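Local structure of similar to hydroxylamine oxidoreductase (Kuenenia stuttgartiensis, 6H5L) at residues Q379-V384 / M495-Q499. The protein probably acts as a multi-haem c oxidoreductase in a reductase complex of an anammox bacterium, carrying electrons through its chain of haems. Sequence-based numbering, arbitrary orientation.
Sequences QAQKIV and MTRIQ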
# COMPACT_ATOMS: atom_id res chain seq x y z
N GLN A 379 42.61 -49.36 -21.71
CA GLN A 379 43.62 -50.18 -21.04
C GLN A 379 42.97 -51.27 -20.21
O GLN A 379 43.47 -52.40 -20.14
CB GLN A 379 44.52 -49.30 -20.18
CG GLN A 379 45.41 -48.36 -20.98
CD GLN A 379 45.96 -47.22 -20.15
OE1 GLN A 379 45.41 -46.87 -19.10
NE2 GLN A 379 47.06 -46.63 -20.61
N ALA A 380 41.85 -50.96 -19.56
CA ALA A 380 41.14 -51.98 -18.79
C ALA A 380 40.51 -53.03 -19.70
O ALA A 380 40.49 -54.21 -19.36
CB ALA A 380 40.07 -51.32 -17.91
N GLN A 381 40.00 -52.61 -20.86
CA GLN A 381 39.41 -53.56 -21.79
C GLN A 381 40.47 -54.49 -22.38
O GLN A 381 40.18 -55.64 -22.70
CB GLN A 381 38.66 -52.83 -22.90
CG GLN A 381 37.82 -53.73 -23.79
CD GLN A 381 36.95 -52.96 -24.75
OE1 GLN A 381 36.37 -51.93 -24.40
NE2 GLN A 381 36.85 -53.46 -25.98
N LYS A 382 41.71 -54.00 -22.54
CA LYS A 382 42.79 -54.85 -23.02
C LYS A 382 43.07 -55.99 -22.04
O LYS A 382 43.31 -57.13 -22.46
CB LYS A 382 44.05 -54.02 -23.25
CG LYS A 382 45.21 -54.79 -23.86
CD LYS A 382 44.91 -55.22 -25.28
CE LYS A 382 46.15 -55.74 -25.99
NZ LYS A 382 46.68 -56.98 -25.37
N ILE A 383 43.03 -55.69 -20.74
CA ILE A 383 43.28 -56.71 -19.73
C ILE A 383 42.20 -57.79 -19.78
O ILE A 383 42.50 -58.99 -19.72
CB ILE A 383 43.37 -56.07 -18.34
CG1 ILE A 383 44.59 -55.15 -18.26
CG2 ILE A 383 43.41 -57.13 -17.26
CD1 ILE A 383 44.61 -54.26 -17.04
N VAL A 384 40.94 -57.38 -19.89
CA VAL A 384 39.84 -58.34 -19.92
C VAL A 384 39.91 -59.20 -21.17
O VAL A 384 39.68 -60.42 -21.12
CB VAL A 384 38.49 -57.61 -19.80
CG1 VAL A 384 37.34 -58.61 -19.83
CG2 VAL A 384 38.45 -56.77 -18.54
N MET A 495 40.04 -50.44 -11.98
CA MET A 495 41.28 -50.93 -12.56
C MET A 495 42.06 -51.76 -11.54
O MET A 495 42.71 -52.74 -11.91
CB MET A 495 42.12 -49.76 -13.07
CG MET A 495 43.43 -50.18 -13.74
SD MET A 495 43.18 -50.99 -15.33
CE MET A 495 42.83 -49.58 -16.37
N THR A 496 42.00 -51.37 -10.27
CA THR A 496 42.62 -52.18 -9.21
C THR A 496 41.97 -53.55 -9.13
O THR A 496 42.66 -54.58 -9.06
CB THR A 496 42.52 -51.46 -7.87
OG1 THR A 496 43.11 -50.16 -7.98
CG2 THR A 496 43.23 -52.25 -6.78
N ARG A 497 40.63 -53.59 -9.13
CA ARG A 497 39.92 -54.87 -9.04
C ARG A 497 40.14 -55.71 -10.30
O ARG A 497 40.23 -56.94 -10.22
CB ARG A 497 38.43 -54.63 -8.82
CG ARG A 497 38.08 -53.87 -7.55
CD ARG A 497 36.57 -53.73 -7.42
NE ARG A 497 36.16 -53.11 -6.16
CZ ARG A 497 35.83 -51.83 -6.02
NH1 ARG A 497 35.85 -51.02 -7.07
NH2 ARG A 497 35.47 -51.36 -4.84
N ILE A 498 40.23 -55.06 -11.46
CA ILE A 498 40.40 -55.80 -12.71
C ILE A 498 41.78 -56.45 -12.76
O ILE A 498 41.92 -57.60 -13.19
CB ILE A 498 40.16 -54.88 -13.91
CG1 ILE A 498 38.69 -54.49 -14.00
CG2 ILE A 498 40.62 -55.54 -15.20
CD1 ILE A 498 38.40 -53.42 -15.02
N GLN A 499 42.82 -55.73 -12.31
CA GLN A 499 44.16 -56.30 -12.31
C GLN A 499 44.28 -57.45 -11.32
O GLN A 499 44.89 -58.48 -11.62
CB GLN A 499 45.19 -55.22 -12.01
CG GLN A 499 45.34 -54.17 -13.10
CD GLN A 499 46.44 -53.17 -12.80
OE1 GLN A 499 47.11 -53.26 -11.77
NE2 GLN A 499 46.64 -52.22 -13.70
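Met495 reaches across to Ala380 with the end of a folded side chain, a worked example of how flexible and branched residues together fill a helix interface. Bends at chi2 and chi3, following a CG trans to the backbone N (chi1 -178°), bring CE against the alanine, 3.6 Å from Ala380 CB and just as near Ala380 N. One bond back, Met495 SD lies 4.0 Å from Ile383 CD1, the end of a side chain that slants across the thioether. That same Ile383 CD1 also rests on the aliphatic CG of Gln499, whose amide oxygen is hydrogen-bonded to Asp451 N of a second subunit. Ile498 uses both branches: CD1 meets Ala380 CB at 3.9 Å, while CG2 touches Ile383 CG2 at 3.8 Å and, more loosely, Val384 CG2. Without the thioether, as with an alanine here, Ala380 would probably face a gap and Ile383 CD1 would lose its contact with the sulfur. The 6.3 Å between the CA atoms of Ala380 and Met495 is consistent with the small alanine side chain at this point. With local axes 10.3 Å apart and 17° between their directions, the two segments run nearly parallel, forming an apolar seam between long helices 356-389 and 480-513, packed with helix 455-476 in a C-terminal helical bundle.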